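Local coordinates for peroxisomal fatty acid beta-oxidation multifunctional protein MFP2 (Arabidopsis thaliana, PDB 2WTB) that carries out successive steps of peroxisomal fatty acid beta-oxidation during seed germination, hydrating long-chain enoyl-CoA and dehydrogenating 3-hydroxyacyl-CoA of varied chain length, at residues D16-V20 / R198-L202; H125-P131 / I184-P190. Residues are numbered along the deposited sequence.

Contacts 1 and 2 lie in the crotonase-type, enoyl-CoA hydratase/isomerase part of the chain, their centres about 15 Å apart, on one mixed six-stranded sheet. Across it the strands run 8-13, 18-24, 54-59, 105-109, 126-129, 186-187, so contact 2 joins the last two, whereas contact 1 packs helix 193-205 over strand 18-24 near the other margin. Along the chain the order is 16-20, 125-131, 184-190, 198-202: the pairing of contact 2 falls between the two halves of contact 1. Strand 186-187 is followed, after a short loop, by helix 193-205, which crosses back over the sheet; Trp200 NE1 lies 3.2 Å from Ala126 CB. This helix thus touches strand 18-24 through contact 1 and, by Trp200, contact 2.

Contact 1. Residues D16-V20 / R198-L202; sequences DGVAV and RRWAL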
ATOM      1  N   ASP A  16     -13.654 -16.988  41.579  1.00 65.38           N
ATOM      2  CA  ASP A  16     -12.282 -17.263  41.987  1.00 60.13           C
ATOM      3  C   ASP A  16     -11.561 -15.964  42.322  1.00 57.28           C
ATOM      4  O   ASP A  16     -10.397 -15.971  42.719  1.00 68.41           O
ATOM      5  CB  ASP A  16     -11.530 -18.028  40.896  1.00 57.61           C
ATOM      6  CG  ASP A  16     -11.547 -17.311  39.560  1.00 57.22           C
ATOM      7  OD1 ASP A  16     -12.054 -16.170  39.497  1.00 54.57           O
ATOM      8  OD2 ASP A  16     -11.054 -17.893  38.572  1.00 54.03           O
ATOM      9  N   GLY A  17     -12.263 -14.848  42.153  1.00 45.61           N
ATOM     10  CA  GLY A  17     -11.724 -13.550  42.507  1.00 44.64           C
ATOM     11  C   GLY A  17     -10.999 -12.863  41.368  1.00 55.89           C
ATOM     12  O   GLY A  17     -10.499 -11.749  41.526  1.00 65.07           O
ATOM     13  N   VAL A  18     -10.938 -13.525  40.217  1.00 53.61           N
ATOM     14  CA  VAL A  18     -10.277 -12.952  39.051  1.00 54.80           C
ATOM     15  C   VAL A  18     -11.208 -12.015  38.284  1.00 57.97           C
ATOM     16  O   VAL A  18     -12.335 -12.379  37.943  1.00 49.65           O
ATOM     17  CB  VAL A  18      -9.758 -14.039  38.089  1.00 43.81           C
ATOM     18  CG1 VAL A  18      -8.947 -13.403  36.974  1.00 40.88           C
ATOM     19  CG2 VAL A  18      -8.922 -15.059  38.841  1.00 41.66           C
ATOM     20  N   ALA A  19     -10.728 -10.805  38.017  1.00 51.55           N
ATOM     21  CA  ALA A  19     -11.494  -9.833  37.251  1.00 47.80           C
ATOM     22  C   ALA A  19     -11.131  -9.906  35.769  1.00 54.33           C
ATOM     23  O   ALA A  19      -9.982  -9.679  35.389  1.00 64.23           O
ATOM     24  CB  ALA A  19     -11.261  -8.426  37.792  1.00 43.15           C
ATOM     25  N   VAL A  20     -12.119 -10.227  34.938  1.00 51.18           N
ATOM     26  CA  VAL A  20     -11.926 -10.304  33.495  1.00 45.98           C
ATOM     27  C   VAL A  20     -12.434  -9.038  32.816  1.00 51.38           C
ATOM     28  O   VAL A  20     -13.610  -8.696  32.930  1.00 68.85           O
ATOM     29  CB  VAL A  20     -12.672 -11.506  32.893  1.00 48.88           C
ATOM     30  CG1 VAL A  20     -12.389 -11.615  31.401  1.00 45.86           C
ATOM     31  CG2 VAL A  20     -12.287 -12.786  33.615  1.00 54.55           C
ATOM     32  N   ARG A 198      -6.926 -16.975  33.546  1.00 46.86           N
ATOM     33  CA  ARG A 198      -7.308 -16.808  34.946  1.00 49.13           C
ATOM     34  C   ARG A 198      -6.608 -17.833  35.845  1.00 47.36           C
ATOM     35  O   ARG A 198      -6.282 -17.540  36.995  1.00 48.02           O
ATOM     36  CB  ARG A 198      -8.833 -16.850  35.132  1.00 50.78           C
ATOM     37  CG  ARG A 198      -9.477 -18.188  34.826  1.00 49.67           C
ATOM     38  CD  ARG A 198     -10.881 -18.289  35.415  1.00 53.10           C
ATOM     39  NE  ARG A 198     -11.833 -17.385  34.773  1.00 53.80           N
ATOM     40  CZ  ARG A 198     -12.483 -16.410  35.401  1.00 60.56           C
ATOM     41  NH1 ARG A 198     -12.291 -16.207  36.698  1.00 63.87           N
ATOM     42  NH2 ARG A 198     -13.334 -15.640  34.734  1.00 53.03           N
ATOM     43  N   ARG A 199      -6.372 -19.029  35.314  1.00 37.02           N
ATOM     44  CA  ARG A 199      -5.597 -20.035  36.028  1.00 38.99           C
ATOM     45  C   ARG A 199      -4.153 -19.561  36.185  1.00 54.16           C
ATOM     46  O   ARG A 199      -3.532 -19.744  37.235  1.00 46.98           O
ATOM     47  CB  ARG A 199      -5.623 -21.367  35.278  1.00 39.32           C
ATOM     48  CG  ARG A 199      -4.832 -22.473  35.961  1.00 55.28           C
ATOM     49  CD  ARG A 199      -4.642 -23.680  35.049  1.00 69.13           C
ATOM     50  NE  ARG A 199      -3.738 -23.389  33.940  1.00 91.66           N
ATOM     51  CZ  ARG A 199      -2.411 -23.452  34.021  1.00110.60           C
ATOM     52  NH1 ARG A 199      -1.830 -23.796  35.161  1.00116.76           N
ATOM     53  NH2 ARG A 199      -1.665 -23.168  32.961  1.00115.18           N
ATOM     54  N   TRP A 200      -3.625 -18.948  35.130  1.00 53.51           N
ATOM     55  CA  TRP A 200      -2.268 -18.419  35.149  1.00 46.65           C
ATOM     56  C   TRP A 200      -2.164 -17.284  36.164  1.00 47.54           C
ATOM     57  O   TRP A 200      -1.201 -17.207  36.927  1.00 46.73           O
ATOM     58  CB  TRP A 200      -1.875 -17.925  33.753  1.00 38.32           C
ATOM     59  CG  TRP A 200      -0.397 -17.760  33.556  1.00 58.13           C
ATOM     60  CD1 TRP A 200       0.388 -16.754  34.042  1.00 66.59           C
ATOM     61  CD2 TRP A 200       0.473 -18.620  32.808  1.00 48.65           C
ATOM     62  NE1 TRP A 200       1.692 -16.939  33.650  1.00 67.27           N
ATOM     63  CE2 TRP A 200       1.771 -18.077  32.891  1.00 56.89           C
ATOM     64  CE3 TRP A 200       0.281 -19.800  32.083  1.00 50.91           C
ATOM     65  CZ2 TRP A 200       2.870 -18.673  32.276  1.00 54.42           C
ATOM     66  CZ3 TRP A 200       1.377 -20.390  31.470  1.00 41.95           C
ATOM     67  CH2 TRP A 200       2.653 -19.825  31.570  1.00 46.52           C
ATOM     68  N   ALA A 201      -3.171 -16.415  36.176  1.00 41.39           N
ATOM     69  CA  ALA A 201      -3.189 -15.261  37.069  1.00 39.16           C
ATOM     70  C   ALA A 201      -3.134 -15.655  38.544  1.00 49.34           C
ATOM     71  O   ALA A 201      -2.432 -15.027  39.334  1.00 49.14           O
ATOM     72  CB  ALA A 201      -4.407 -14.400  36.794  1.00 30.13           C
ATOM     73  N   LEU A 202      -3.878 -16.694  38.913  1.00 52.32           N
ATOM     74  CA  LEU A 202      -3.884 -17.157  40.299  1.00 50.88           C
ATOM     75  C   LEU A 202      -2.636 -17.969  40.623  1.00 53.49           C
ATOM     76  O   LEU A 202      -2.272 -18.120  41.787  1.00 60.70           O
ATOM     77  CB  LEU A 202      -5.152 -17.958  40.615  1.00 54.26           C
ATOM     78  CG  LEU A 202      -6.451 -17.153  40.706  1.00 50.08           C
ATOM     79  CD1 LEU A 202      -7.523 -17.948  41.433  1.00 54.49           C
ATOM     80  CD2 LEU A 202      -6.210 -15.832  41.412  1.00 51.71           C
TER
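One charged pair and a small apolar patch hold helix 193-205 against residues 16-20, on strand 18-24 and the turn before it. The polar part is a salt bridge: Arg198 NH1 donates to Asp16 OD2 at 2.8 Å with an N-H...O angle of 158°, and the carboxylate meets the guanidinium at its edge. Val18 CB and Val20 CG2 approach the guanidinium obliquely, 3.6 Å from Arg198 NH1 and 3.2 Å from Arg198 NH2. The other oxygen, Asp16 OD1, accepts from Val18 N at 3.0 Å, closing an Asx turn, so a single side chain shapes the turn and anchors the helix. Gly17 sits within that turn at phi/psi 91/-1, where a CB would collide with the preceding carbonyl oxygen.

Apolar contact comes from alternate strand residues. Val18 and Val20 direct CA-to-CB toward the helix and Ala19 away. Val18 CG2 lies 3.7 Å from Leu202 CG, and Leu202 CD1 reaches 4.0 Å from Asp16 CB.

The axes of strand 18-20 and of helix residues 198-202 approach to 9.4 Å, their N-to-C directions 140° apart, an oblique, nearer-antiparallel alpha-on-beta crossing at the domain surface. Ala201 continues it inward onto Ala54 and Val106, and Trp200 reaches strand 126-129.

Contact 2. Residues H125-P131 / I184-P190; sequences HARISAP and IDAVVPP
Residues 126-129 and 186-187 form two adjacent parallel strands, in register Ile128 with Ala186 (CA-CA 5.0 Å) and Ser129 with Val187 (5.1 Å). In the ladder, Ser129 N donates to Ala186 O at 3.0 Å and Val188 N to Ser129 O at 3.1 Å, while Arg127 O accepts from both Asp185 N (2.8 Å) and Ala186 N (3.3 Å). Ala186 is extended (phi/psi -161/143), but Asp185 is not (phi/psi -82/-27).

That bend and the m rotamer of Asp185 bring OD2 to 2.7 Å from Arg127 N, a hydrogen bond at 147°. Ile128 (chi1 and chi2 both m) shares a sheet face with Ala186, placing its CD1 3.8 Å from Ala186 CB and its CG2 3.6 Å from Val188 CG2 (chi1 m). On the face of Ser129 and Val187, Ser129 CB lies 3.7 Å from Ile184 CG2 (Ile184 chi1 and chi2 both m), and the t rotamer turns Ser129 OG to donate to Ala130 O at 3.3 Å.

Such parallel pairing extends the crotonase-type sheet to its outermost strand within the chain. Asp185 OD2 chiefly accepts the backbone NH of Arg127, its 3.6 Å approach to Arg127 NH1 being a long salt bridge. Arg127 (chi1 m, chi2 140° and chi3 -138° between wells) sends NE and NH2 to the carbonyls of Ala121 and Met122, securing the strand to helix 116-123, which carries the predicted active-site Glu119.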
ATOM      1  N   HIS A 125       1.565  -9.133  32.979  1.00 46.66           N
ATOM      2  CA  HIS A 125       2.637  -9.916  33.579  1.00 40.10           C
ATOM      3  C   HIS A 125       2.850 -11.287  32.936  1.00 43.77           C
ATOM      4  O   HIS A 125       3.855 -11.959  33.194  1.00 44.06           O
ATOM      5  CB  HIS A 125       2.403 -10.029  35.083  1.00 31.04           C
ATOM      6  CG  HIS A 125       2.314  -8.699  35.763  1.00 45.53           C
ATOM      7  ND1 HIS A 125       1.125  -8.172  36.218  1.00 55.27           N
ATOM      8  CD2 HIS A 125       3.264  -7.774  36.034  1.00 43.35           C
ATOM      9  CE1 HIS A 125       1.348  -6.987  36.757  1.00 59.33           C
ATOM     10  NE2 HIS A 125       2.638  -6.722  36.658  1.00 63.28           N
ATOM     11  N   ALA A 126       1.905 -11.687  32.090  1.00 41.83           N
ATOM     12  CA  ALA A 126       2.017 -12.921  31.317  1.00 41.42           C
ATOM     13  C   ALA A 126       1.094 -12.845  30.108  1.00 46.97           C
ATOM     14  O   ALA A 126       0.172 -12.031  30.082  1.00 49.93           O
ATOM     15  CB  ALA A 126       1.676 -14.125  32.178  1.00 32.81           C
ATOM     16  N   ARG A 127       1.332 -13.688  29.109  1.00 46.46           N
ATOM     17  CA  ARG A 127       0.527 -13.644  27.889  1.00 43.49           C
ATOM     18  C   ARG A 127       0.075 -15.011  27.384  1.00 47.59           C
ATOM     19  O   ARG A 127       0.893 -15.884  27.092  1.00 49.97           O
ATOM     20  CB  ARG A 127       1.275 -12.891  26.786  1.00 48.58           C
ATOM     21  CG  ARG A 127       1.347 -11.399  27.031  1.00 42.55           C
ATOM     22  CD  ARG A 127       2.698 -10.832  26.644  1.00 40.01           C
ATOM     23  NE  ARG A 127       3.131  -9.870  27.646  1.00 50.66           N
ATOM     24  CZ  ARG A 127       4.007 -10.137  28.607  1.00 48.62           C
ATOM     25  NH1 ARG A 127       4.573 -11.333  28.681  1.00 38.81           N
ATOM     26  NH2 ARG A 127       4.334  -9.199  29.479  1.00 70.89           N
ATOM     27  N   ILE A 128      -1.238 -15.184  27.285  1.00 49.27           N
ATOM     28  CA  ILE A 128      -1.817 -16.377  26.683  1.00 48.04           C
ATOM     29  C   ILE A 128      -2.389 -16.005  25.323  1.00 45.64           C
ATOM     30  O   ILE A 128      -3.049 -14.976  25.187  1.00 39.25           O
ATOM     31  CB  ILE A 128      -2.938 -16.965  27.555  1.00 52.06           C
ATOM     32  CG1 ILE A 128      -2.470 -17.094  29.004  1.00 48.22           C
ATOM     33  CG2 ILE A 128      -3.384 -18.311  27.006  1.00 54.12           C
ATOM     34  CD1 ILE A 128      -1.129 -17.776  29.146  1.00 41.44           C
ATOM     35  N   SER A 129      -2.137 -16.835  24.318  1.00 40.65           N
ATOM     36  CA  SER A 129      -2.567 -16.515  22.962  1.00 46.78           C
ATOM     37  C   SER A 129      -3.139 -17.717  22.217  1.00 55.26           C
ATOM     38  O   SER A 129      -2.780 -18.864  22.489  1.00 55.05           O
ATOM     39  CB  SER A 129      -1.408 -15.914  22.163  1.00 55.70           C
ATOM     40  OG  SER A 129      -1.842 -15.459  20.894  1.00 61.88           O
ATOM     41  N   ALA A 130      -4.033 -17.436  21.275  1.00 52.10           N
ATOM     42  CA  ALA A 130      -4.592 -18.461  20.407  1.00 54.25           C
ATOM     43  C   ALA A 130      -3.628 -18.723  19.256  1.00 58.28           C
ATOM     44  O   ALA A 130      -2.877 -17.833  18.860  1.00 63.94           O
ATOM     45  CB  ALA A 130      -5.949 -18.024  19.882  1.00 60.16           C
ATOM     46  N   PRO A 131      -3.656 -19.947  18.712  1.00 52.42           N
ATOM     47  CA  PRO A 131      -2.701 -20.466  17.727  1.00 60.53           C
ATOM     48  C   PRO A 131      -2.123 -19.454  16.732  1.00 74.78           C
ATOM     49  O   PRO A 131      -0.947 -19.113  16.849  1.00 92.53           O
ATOM     50  CB  PRO A 131      -3.512 -21.540  17.008  1.00 55.19           C
ATOM     51  CG  PRO A 131      -4.369 -22.100  18.099  1.00 57.56           C
ATOM     52  CD  PRO A 131      -4.685 -20.951  19.041  1.00 51.12           C
ATOM     53  N   ILE A 184       5.060 -14.522  23.886  1.00 53.63           N
ATOM     54  CA  ILE A 184       3.866 -15.232  24.339  1.00 47.24           C
ATOM     55  C   ILE A 184       4.248 -16.370  25.282  1.00 48.07           C
ATOM     56  O   ILE A 184       5.114 -17.184  24.964  1.00 46.70           O
ATOM     57  CB  ILE A 184       3.084 -15.829  23.153  1.00 45.95           C
ATOM     58  CG1 ILE A 184       2.599 -14.723  22.217  1.00 43.53           C
ATOM     59  CG2 ILE A 184       1.909 -16.650  23.652  1.00 40.72           C
ATOM     60  CD1 ILE A 184       1.603 -13.778  22.856  1.00 54.22           C
ATOM     61  N   ASP A 185       3.591 -16.428  26.436  1.00 45.38           N
ATOM     62  CA  ASP A 185       3.929 -17.406  27.468  1.00 40.82           C
ATOM     63  C   ASP A 185       3.322 -18.785  27.222  1.00 49.54           C
ATOM     64  O   ASP A 185       3.861 -19.793  27.674  1.00 54.05           O
ATOM     65  CB  ASP A 185       3.505 -16.894  28.844  1.00 45.23           C
ATOM     66  CG  ASP A 185       4.356 -15.735  29.319  1.00 58.58           C
ATOM     67  OD1 ASP A 185       5.597 -15.856  29.285  1.00 66.82           O
ATOM     68  OD2 ASP A 185       3.782 -14.707  29.731  1.00 60.32           O
ATOM     69  N   ALA A 186       2.197 -18.829  26.516  1.00 58.54           N
ATOM     70  CA  ALA A 186       1.518 -20.094  26.253  1.00 54.98           C
ATOM     71  C   ALA A 186       0.545 -19.989  25.084  1.00 58.85           C
ATOM     72  O   ALA A 186      -0.120 -18.968  24.907  1.00 64.82           O
ATOM     73  CB  ALA A 186       0.794 -20.580  27.503  1.00 42.11           C
ATOM     74  N   VAL A 187       0.469 -21.052  24.289  1.00 40.22           N
ATOM     75  CA  VAL A 187      -0.466 -21.112  23.172  1.00 54.06           C
ATOM     76  C   VAL A 187      -1.518 -22.190  23.413  1.00 51.26           C
ATOM     77  O   VAL A 187      -1.201 -23.376  23.485  1.00 54.04           O
ATOM     78  CB  VAL A 187       0.250 -21.401  21.839  1.00 43.70           C
ATOM     79  CG1 VAL A 187      -0.769 -21.543  20.715  1.00 45.32           C
ATOM     80  CG2 VAL A 187       1.246 -20.301  21.520  1.00 47.33           C
ATOM     81  N   VAL A 188      -2.771 -21.772  23.542  1.00 60.71           N
ATOM     82  CA  VAL A 188      -3.870 -22.702  23.768  1.00 51.51           C
ATOM     83  C   VAL A 188      -4.989 -22.426  22.776  1.00 59.24           C
ATOM     84  O   VAL A 188      -5.018 -21.363  22.153  1.00 49.31           O
ATOM     85  CB  VAL A 188      -4.421 -22.580  25.202  1.00 54.66           C
ATOM     86  CG1 VAL A 188      -3.349 -22.943  26.213  1.00 58.78           C
ATOM     87  CG2 VAL A 188      -4.946 -21.171  25.453  1.00 53.47           C
ATOM     88  N   PRO A 189      -5.911 -23.392  22.616  1.00 68.03           N
ATOM     89  CA  PRO A 189      -7.079 -23.226  21.745  1.00 60.27           C
ATOM     90  C   PRO A 189      -7.927 -22.036  22.179  1.00 60.28           C
ATOM     91  O   PRO A 189      -8.011 -21.750  23.373  1.00 63.73           O
ATOM     92  CB  PRO A 189      -7.860 -24.526  21.960  1.00 64.42           C
ATOM     93  CG  PRO A 189      -6.839 -25.511  22.397  1.00 67.07           C
ATOM     94  CD  PRO A 189      -5.859 -24.735  23.217  1.00 71.30           C
ATOM     95  N   PRO A 190      -8.561 -21.355  21.216  1.00 59.68           N
ATOM     96  CA  PRO A 190      -9.349 -20.147  21.487  1.00 62.57           C
ATOM     97  C   PRO A 190     -10.352 -20.354  22.617  1.00 65.60           C
ATOM     98  O   PRO A 190     -10.674 -19.408  23.337  1.00 66.00           O
ATOM     99  CB  PRO A 190     -10.091 -19.915  20.169  1.00 72.26           C
ATOM    100  CG  PRO A 190      -9.231 -20.552  19.134  1.00 74.32           C
ATOM    101  CD  PRO A 190      -8.605 -21.744  19.795  1.00 62.47           C
TER
HETATM  102  O   HOH W   1       5.508 -14.505  31.810  1.00 42.41           O